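Fructose-bisphosphate aldolase (PDB 4TR9) is an enzyme of the fructose-bisphosphate aldolase family from Plasmodium falciparum, built on a TIM barrel and modelled as four chains with the compound 38D in a pocket. Local coordinates at residues Q254-L259 with S288-S293; A338-L343 with G347-G352. All blocks are in the same frame, centred on the assembly; numbering follows the deposited sequence.

Contact 1: residues Q254-L259 with S288-S293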
# COMPACT_ATOMS: atom_id res chain seq x y z
N GLN A 254 -13.83 13.70 30.59
CA GLN A 254 -13.70 14.70 29.53
C GLN A 254 -12.45 14.44 28.70
O GLN A 254 -12.41 14.78 27.52
CB GLN A 254 -13.66 16.11 30.12
CG GLN A 254 -15.01 16.61 30.61
CD GLN A 254 -14.99 18.09 30.96
OE1 GLN A 254 -13.93 18.69 31.09
NE2 GLN A 254 -16.18 18.67 31.12
N ASP A 255 -11.44 13.85 29.32
CA ASP A 255 -10.24 13.44 28.60
C ASP A 255 -10.58 12.33 27.62
O ASP A 255 -10.03 12.26 26.52
CB ASP A 255 -9.15 12.99 29.57
CG ASP A 255 -8.63 14.12 30.43
OD1 ASP A 255 -8.68 15.29 29.98
OD2 ASP A 255 -8.17 13.85 31.56
N VAL A 256 -11.50 11.46 28.03
CA VAL A 256 -12.00 10.40 27.15
C VAL A 256 -12.76 11.00 25.98
O VAL A 256 -12.56 10.61 24.83
CB VAL A 256 -12.91 9.41 27.92
CG1 VAL A 256 -13.62 8.48 26.95
CG2 VAL A 256 -12.10 8.63 28.94
N GLY A 257 -13.64 11.95 26.28
CA GLY A 257 -14.46 12.59 25.26
C GLY A 257 -13.66 13.40 24.26
O GLY A 257 -13.96 13.38 23.06
N PHE A 258 -12.65 14.12 24.74
CA PHE A 258 -11.83 14.97 23.87
C PHE A 258 -11.03 14.15 22.86
O PHE A 258 -11.09 14.40 21.66
CB PHE A 258 -10.89 15.83 24.71
CG PHE A 258 -9.80 16.49 23.90
CD1 PHE A 258 -10.09 17.60 23.11
CD2 PHE A 258 -8.50 16.01 23.93
CE1 PHE A 258 -9.09 18.21 22.36
CE2 PHE A 258 -7.51 16.62 23.19
CZ PHE A 258 -7.80 17.72 22.40
N LEU A 259 -10.28 13.18 23.36
CA LEU A 259 -9.39 12.39 22.52
C LEU A 259 -10.15 11.41 21.64
O LEU A 259 -9.60 10.87 20.68
CB LEU A 259 -8.37 11.65 23.39
CG LEU A 259 -7.33 12.56 24.05
CD1 LEU A 259 -6.68 11.89 25.24
CD2 LEU A 259 -6.27 12.99 23.04
N SER A 288 -22.19 5.27 30.14
CA SER A 288 -23.17 6.32 29.88
C SER A 288 -22.55 7.70 30.08
O SER A 288 -22.82 8.63 29.32
CB SER A 288 -24.39 6.16 30.79
OG SER A 288 -25.04 4.93 30.56
N VAL A 289 -21.71 7.82 31.10
CA VAL A 289 -21.03 9.08 31.40
C VAL A 289 -20.07 9.46 30.28
O VAL A 289 -20.06 10.60 29.82
CB VAL A 289 -20.27 9.01 32.73
CG1 VAL A 289 -19.41 10.25 32.93
CG2 VAL A 289 -21.24 8.84 33.89
N ASN A 290 -19.28 8.49 29.83
CA ASN A 290 -18.32 8.73 28.75
C ASN A 290 -19.00 9.06 27.43
O ASN A 290 -18.56 9.95 26.71
CB ASN A 290 -17.40 7.52 28.58
CG ASN A 290 -16.48 7.31 29.77
OD1 ASN A 290 -16.11 8.26 30.45
ND2 ASN A 290 -16.12 6.06 30.02
N LEU A 291 -20.08 8.35 27.12
CA LEU A 291 -20.86 8.62 25.92
C LEU A 291 -21.46 10.02 25.99
O LEU A 291 -21.58 10.71 24.98
CB LEU A 291 -21.96 7.58 25.73
CG LEU A 291 -22.90 7.78 24.54
CD1 LEU A 291 -22.13 7.78 23.23
CD2 LEU A 291 -23.99 6.72 24.52
N ASN A 292 -21.83 10.43 27.20
CA ASN A 292 -22.35 11.77 27.43
C ASN A 292 -21.27 12.83 27.24
O ASN A 292 -21.52 13.88 26.66
CB ASN A 292 -22.95 11.88 28.83
CG ASN A 292 -23.45 13.27 29.15
OD1 ASN A 292 -24.58 13.63 28.81
ND2 ASN A 292 -22.62 14.07 29.81
N SER A 293 -20.08 12.53 27.74
CA SER A 293 -18.95 13.45 27.63
C SER A 293 -18.57 13.67 26.17
O SER A 293 -18.14 14.76 25.79
CB SER A 293 -17.74 12.92 28.41
OG SER A 293 -18.06 12.73 29.78
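Asn-290 and Val-256 meet where helices 253-267 and 284-295 pass each other, and the amide side chain is the one to trace. Its CB lies to the flank of the contact rather than aiming straight across. With chi1 at -67°, CG sits beside the backbone N and turns into the gap, where it comes within 4.2 Å of Val-256 CG1. That methyl is the branch anti to its own backbone N, and the two side chains cross at about a right angle; with a methyl on one side and this separation, the touch is van der Waals. Beyond CG both polar atoms are satisfied: OD1 is hydrogen-bonded to Thr-253 OG1, just before 254-259, and ND2 to Gln-282 OE1. An acceptor at ND2 and a hydroxyl at OD1 are consistent with the amide being this way round.

One turn on, Ser-293 also reaches Thr-253, its OG hydrogen-bonded to the same hydroxyl oxygen, OG1. Ser-293 OG comes to 4.4 Å from Gln-254 N as well, but the polar link to the start of helix 253-267 is made by Thr-253, whose OG1 meets both Asn-290 and Ser-293. Gly-257 has no side chain, and the backbones close in there: its CA is 5.1 Å from Ser-293 CA and 4.3 Å from Ser-293 O. Between these short segments the axes approach to 8.2 Å and cross at -49°.

The helices follow strands 235-236 and 274-277 respectively, so the arrangement is the packing of successive helices on the outside of a TIM barrel, with small residues letting the backbones approach closely.

Contact 2: residues A338-L343 with G347-G352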
# COMPACT_ATOMS: atom_id res chain seq x y z
N ALA A 338 -31.51 2.19 28.99
CA ALA A 338 -31.71 2.62 27.62
C ALA A 338 -31.93 4.12 27.55
O ALA A 338 -31.43 4.80 26.65
CB ALA A 338 -32.87 1.87 26.99
N GLU A 339 -32.70 4.64 28.51
CA GLU A 339 -32.97 6.07 28.58
C GLU A 339 -31.72 6.84 28.99
O GLU A 339 -31.50 7.97 28.54
CB GLU A 339 -34.10 6.35 29.57
CG GLU A 339 -34.54 7.81 29.63
CD GLU A 339 -35.65 8.05 30.63
OE1 GLU A 339 -35.86 7.19 31.51
OE2 GLU A 339 -36.31 9.10 30.54
N ALA A 340 -30.90 6.21 29.83
CA ALA A 340 -29.66 6.82 30.30
C ALA A 340 -28.70 7.08 29.15
O ALA A 340 -28.14 8.17 29.03
CB ALA A 340 -29.00 5.94 31.35
N ASN A 341 -28.53 6.08 28.30
CA ASN A 341 -27.65 6.20 27.14
C ASN A 341 -28.30 7.03 26.04
O ASN A 341 -27.60 7.59 25.19
CB ASN A 341 -27.28 4.82 26.61
CG ASN A 341 -26.39 4.05 27.58
OD1 ASN A 341 -25.41 4.58 28.10
ND2 ASN A 341 -26.75 2.79 27.84
N SER A 342 -29.62 7.11 26.05
CA SER A 342 -30.34 7.94 25.09
C SER A 342 -30.09 9.42 25.38
O SER A 342 -29.84 10.20 24.47
CB SER A 342 -31.84 7.64 25.13
OG SER A 342 -32.55 8.45 24.21
N LEU A 343 -30.18 9.78 26.65
CA LEU A 343 -29.89 11.15 27.08
C LEU A 343 -28.42 11.47 26.88
O LEU A 343 -28.04 12.63 26.71
CB LEU A 343 -30.28 11.34 28.55
CG LEU A 343 -31.76 11.20 28.90
CD1 LEU A 343 -31.96 11.23 30.40
CD2 LEU A 343 -32.57 12.29 28.22
N GLY A 347 -26.21 14.68 25.21
CA GLY A 347 -25.30 15.34 26.12
C GLY A 347 -26.06 15.91 27.31
O GLY A 347 -25.59 16.83 27.98
N LYS A 348 -27.24 15.36 27.56
CA LYS A 348 -28.08 15.82 28.65
C LYS A 348 -28.28 14.74 29.70
O LYS A 348 -29.35 14.63 30.31
CB LYS A 348 -29.44 16.29 28.12
CG LYS A 348 -29.35 17.34 27.02
CD LYS A 348 -28.62 18.59 27.49
CE LYS A 348 -29.37 19.27 28.63
NZ LYS A 348 -28.66 20.50 29.10
N TYR A 349 -27.24 13.93 29.92
CA TYR A 349 -27.30 12.89 30.94
C TYR A 349 -26.47 13.26 32.16
O TYR A 349 -25.24 13.22 32.13
CB TYR A 349 -26.82 11.55 30.37
CG TYR A 349 -26.74 10.46 31.41
CD1 TYR A 349 -27.90 9.88 31.92
CD2 TYR A 349 -25.52 10.00 31.88
CE1 TYR A 349 -27.84 8.88 32.87
CE2 TYR A 349 -25.45 9.00 32.84
CZ TYR A 349 -26.61 8.45 33.33
OH TYR A 349 -26.55 7.45 34.28
N LYS A 350 -27.16 13.61 33.24
CA LYS A 350 -26.50 13.92 34.50
C LYS A 350 -26.03 12.62 35.17
O LYS A 350 -26.50 11.54 34.82
CB LYS A 350 -27.42 14.70 35.44
CG LYS A 350 -27.53 16.19 35.13
CD LYS A 350 -28.32 16.47 33.86
CE LYS A 350 -28.31 17.95 33.51
NZ LYS A 350 -29.03 18.22 32.23
N GLY A 351 -25.12 12.75 36.13
CA GLY A 351 -24.55 11.59 36.80
C GLY A 351 -25.59 10.73 37.50
O GLY A 351 -25.48 9.50 37.50
N GLY A 352 -26.59 11.37 38.10
CA GLY A 352 -27.64 10.65 38.79
C GLY A 352 -28.61 11.59 39.49
O GLY A 352 -28.88 11.45 40.68
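Ala-340 and Leu-343, near the end of helix 327-346, are covered by Tyr-349 as the chain leaves through a Schellman motif and folds back along the last turns.

Ala-340 comes first. Its CB rests 3.5 Å from Tyr-349 CE1, with CZ and OH a little farther off, and its carbonyl O approaches the same ring obliquely, 3.4 Å from Tyr-349 CD1. The tyrosine reaches there because CG is anti to its backbone N (chi1 175°), which lays the ring back along the helix. Its phenol end is tied down too, OH being hydrogen-bonded to Glu-285 OE2. Asn-341, next in line, starts out away from the returning chain, though its amide swings back somewhat, and its OD1 is hydrogen-bonded to Ser-288 OG of helix 284-295.

Leu-343 does most on the helix side. Its CB packs 3.9 Å from Tyr-349 CB and lies at the edge of the ring, near the ring plane. Its carbonyl serves the helix cap, in which Gly-347 N pairs with Ala-344 O, the inner bond of the motif. Gly-347 is the C-prime residue, and its positive phi turns the chain back. Lys-348 meets the helix near its backbone; its side chain, bent at chi2 and chi3, carries the ammonium group away from the helix. The outer bond that closes the cap, from Lys-348 N to Leu-343 O, is 3.0 Å long with 151° at the hydrogen, the donor tilted 24° from the carbonyl plane.

Helix 284-295 stands between the two contacts, whose centres lie about 12 Å apart. One side of it packs on helix 253-267 in contact 1; another meets helix 327-346 and the tail after it, the elements of contact 2. Two polar side chains make the join: Asn-292, its OD1 2.9 Å from Tyr-349 N in a probable hydrogen bond, and Ser-288, whose OG meets Asn-341 OD1; Leu-291 touches Ala-344. Contact 1 is buried and joins two consecutive barrel helices, with sparse direct touching (174 Å²) and its polar links routed through a neighbouring threonine. Contact 2 is at the surface, local in sequence and larger (237 Å²), combining a direct backbone bond with an aromatic cover.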